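Local atomic coordinates of NanU sialic acid binding protein (Bacteroides fragilis, PDB entry 4L7T), a protein that binds sialic acid with high affinity as a SusD-family protein, probably at the outer membrane together with its partner NanO. Residues Asn434-Phe439 against Gly448-Leu453. Numbering follows the deposited sequence.
Sequences NDKGDF and GDEDPL
G448 lays its CA against D435 O and the CB of K436, opening a type I beta turn, G448 to D451, that leads into helix 452-463 of this SusD-family protein. The CA-H...O approach to D435 O is long, 3.6 Å, and K436 CB lies 4.1 Å from G448 CA.

D449 has the largest share of the contact, gripping both polar backbone atoms of D435. Its own N donates to D435 O at 2.9 Å, arriving 30° out of the carbonyl plane. Its CG sits beside its own backbone N, anti to the carbonyl carbon (chi1 -74°), and OD2 takes the N-H of D435, also at 2.9 Å. That donor comes from above the carboxylate, 60° out of its plane, and OD2 also touches D435 CB.

The two buried carboxylates come within 4.5 Å, D435 OD2 to D449 OD1, a repulsion probably offset by the surrounding cations: R414 and K458 pair with D449, R334 and R462 with D435. The Y440 hydroxyl also hydrogen-bonds D435 OD1.

At the exposed edge the E450 chain bends at chi2, and its OE2 lies against K436 CB at 3.3 Å, while the lysine chain runs on extended and makes no salt bridge with it. A water bridges the two segments, accepting from G437 N and donating to E450 OE2 at 3.0 Å. D451, at the N-cap, accepts E454 N through its OD2.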
ATOM      1  N   ASN A 434       0.624  19.349  19.970  1.00 18.66           N
ATOM      2  CA  ASN A 434       1.419  20.580  19.913  1.00 20.86           C
ATOM      3  C   ASN A 434       2.086  20.868  18.568  1.00 19.49           C
ATOM      4  O   ASN A 434       2.784  21.901  18.423  1.00 20.28           O
ATOM      5  CB  ASN A 434       2.528  20.530  20.955  1.00 19.96           C
ATOM      6  CG  ASN A 434       2.025  20.168  22.376  1.00 24.21           C
ATOM      7  OD1 ASN A 434       2.766  19.515  23.166  1.00 26.06           O
ATOM      8  ND2 ASN A 434       0.790  20.482  22.654  1.00 19.43           N
ATOM      9  N   ASP A 435       1.967  19.958  17.582  1.00 17.59           N
ATOM     10  CA  ASP A 435       2.661  20.176  16.312  1.00 18.68           C
ATOM     11  C   ASP A 435       1.738  21.012  15.406  1.00 20.19           C
ATOM     12  O   ASP A 435       0.799  20.511  14.732  1.00 19.11           O
ATOM     13  CB  ASP A 435       3.091  18.821  15.703  1.00 17.50           C
ATOM     14  CG  ASP A 435       3.646  18.923  14.299  1.00 20.15           C
ATOM     15  OD1 ASP A 435       3.960  20.060  13.790  1.00 18.13           O
ATOM     16  OD2 ASP A 435       3.769  17.829  13.663  1.00 18.70           O
ATOM     17  N   LYS A 436       1.944  22.338  15.515  1.00 21.42           N
ATOM     18  CA  LYS A 436       1.060  23.305  14.888  1.00 23.52           C
ATOM     19  C   LYS A 436       1.823  24.622  14.630  1.00 24.24           C
ATOM     20  O   LYS A 436       3.035  24.731  14.898  1.00 25.09           O
ATOM     21  CB  LYS A 436      -0.238  23.446  15.653  1.00 25.55           C
ATOM     22  CG  LYS A 436      -0.073  23.895  17.111  1.00 29.01           C
ATOM     23  CD  LYS A 436      -1.383  23.693  17.867  1.00 33.50           C
ATOM     24  CE  LYS A 436      -1.210  24.175  19.302  1.00 37.68           C
ATOM     25  NZ  LYS A 436      -2.538  24.506  19.936  1.00 40.13           N
ATOM     26  N   GLY A 437       1.168  25.582  14.020  1.00 26.01           N
ATOM     27  CA  GLY A 437       1.808  26.885  13.857  1.00 26.32           C
ATOM     28  C   GLY A 437       2.306  27.179  12.462  1.00 27.72           C
ATOM     29  O   GLY A 437       1.702  26.740  11.459  1.00 26.29           O
ATOM     30  N   ASP A 438       3.402  27.937  12.398  1.00 28.94           N
ATOM     31  CA  ASP A 438       3.838  28.570  11.157  1.00 29.21           C
ATOM     32  C   ASP A 438       4.232  27.599  10.046  1.00 28.03           C
ATOM     33  O   ASP A 438       4.100  27.921   8.858  1.00 27.75           O
ATOM     34  CB  ASP A 438       5.083  29.427  11.448  1.00 32.24           C
ATOM     35  CG  ASP A 438       4.760  30.745  12.145  1.00 37.82           C
ATOM     36  OD1 ASP A 438       3.569  31.091  12.355  1.00 42.03           O
ATOM     37  OD2 ASP A 438       5.753  31.443  12.463  1.00 45.17           O
ATOM     38  N   PHE A 439       4.756  26.438  10.427  1.00 24.07           N
ATOM     39  CA  PHE A 439       5.136  25.408   9.458  1.00 23.64           C
ATOM     40  C   PHE A 439       3.972  25.079   8.500  1.00 23.08           C
ATOM     41  O   PHE A 439       4.233  24.619   7.356  1.00 24.46           O
ATOM     42  CB  PHE A 439       5.644  24.115  10.194  1.00 24.13           C
ATOM     43  CG  PHE A 439       6.103  23.030   9.265  1.00 22.15           C
ATOM     44  CD1 PHE A 439       7.427  22.924   8.826  1.00 20.51           C
ATOM     45  CD2 PHE A 439       5.169  22.086   8.803  1.00 24.56           C
ATOM     46  CE1 PHE A 439       7.793  21.916   7.922  1.00 23.49           C
ATOM     47  CE2 PHE A 439       5.545  21.071   7.929  1.00 21.69           C
ATOM     48  CZ  PHE A 439       6.839  20.950   7.532  1.00 21.06           C
ATOM     49  N   GLY A 448      -2.209  21.694  11.037  1.00 17.91           N
ATOM     50  CA  GLY A 448      -1.765  21.494  12.408  1.00 18.11           C
ATOM     51  C   GLY A 448      -2.585  20.476  13.207  1.00 15.84           C
ATOM     52  O   GLY A 448      -3.676  20.002  12.807  1.00 18.16           O
ATOM     53  N   ASP A 449      -2.031  20.149  14.390  1.00 17.34           N
ATOM     54  CA  ASP A 449      -2.668  19.192  15.288  1.00 19.71           C
ATOM     55  C   ASP A 449      -4.004  19.616  15.905  1.00 20.90           C
ATOM     56  O   ASP A 449      -4.656  18.771  16.553  1.00 20.46           O
ATOM     57  CB  ASP A 449      -1.726  18.793  16.473  1.00 19.24           C
ATOM     58  CG  ASP A 449      -0.580  17.858  16.087  1.00 19.95           C
ATOM     59  OD1 ASP A 449      -0.476  17.364  14.941  1.00 18.72           O
ATOM     60  OD2 ASP A 449       0.297  17.646  16.961  1.00 17.44           O
ATOM     61  N   GLU A 450      -4.492  20.864  15.678  1.00 20.41           N
ATOM     62  CA  GLU A 450      -5.727  21.280  16.293  1.00 20.92           C
ATOM     63  C   GLU A 450      -6.897  20.494  15.870  1.00 20.93           C
ATOM     64  O   GLU A 450      -7.940  20.560  16.508  1.00 23.39           O
ATOM     65  CB  GLU A 450      -6.122  22.737  15.991  1.00 23.38           C
ATOM     66  CG  GLU A 450      -5.030  23.694  15.637  1.00 28.22           C
ATOM     67  CD  GLU A 450      -4.420  23.458  14.260  1.00 27.19           C
ATOM     68  OE1 GLU A 450      -5.050  23.654  13.161  1.00 38.68           O
ATOM     69  OE2 GLU A 450      -3.259  23.156  14.309  1.00 28.52           O
ATOM     70  N   ASP A 451      -6.797  19.701  14.788  1.00 18.90           N
ATOM     71  CA  ASP A 451      -7.915  18.879  14.443  1.00 17.63           C
ATOM     72  C   ASP A 451      -7.403  17.418  14.448  1.00 17.55           C
ATOM     73  O   ASP A 451      -6.400  17.168  13.796  1.00 17.78           O
ATOM     74  CB  ASP A 451      -8.464  19.180  13.044  1.00 19.60           C
ATOM     75  CG  ASP A 451      -9.611  18.276  12.705  1.00 21.13           C
ATOM     76  OD1 ASP A 451     -10.741  18.398  13.232  1.00 21.18           O
ATOM     77  OD2 ASP A 451      -9.408  17.287  11.901  1.00 23.98           O
ATOM     78  N   PRO A 452      -8.038  16.520  15.222  1.00 16.99           N
ATOM     79  CA  PRO A 452      -7.510  15.119  15.370  1.00 16.51           C
ATOM     80  C   PRO A 452      -7.394  14.386  14.025  1.00 15.87           C
ATOM     81  O   PRO A 452      -6.333  13.790  13.752  1.00 15.01           O
ATOM     82  CB  PRO A 452      -8.531  14.447  16.279  1.00 18.85           C
ATOM     83  CG  PRO A 452      -8.993  15.565  17.182  1.00 17.77           C
ATOM     84  CD  PRO A 452      -9.006  16.839  16.294  1.00 17.18           C
ATOM     85  N   LEU A 453      -8.434  14.460  13.207  1.00 14.60           N
ATOM     86  CA  LEU A 453      -8.352  13.761  11.908  1.00 15.31           C
ATOM     87  C   LEU A 453      -7.269  14.342  11.002  1.00 16.48           C
ATOM     88  O   LEU A 453      -6.573  13.572  10.298  1.00 15.21           O
ATOM     89  CB  LEU A 453      -9.702  13.722  11.198  1.00 16.89           C
ATOM     90  CG  LEU A 453     -10.808  12.858  11.845  1.00 18.59           C
ATOM     91  CD1 LEU A 453     -12.113  12.945  11.085  1.00 19.56           C
ATOM     92  CD2 LEU A 453     -10.394  11.366  11.953  1.00 19.09           C
TER
HETATM   93  O   HOH W   1      -1.449  25.257  13.107  1.00 32.65           O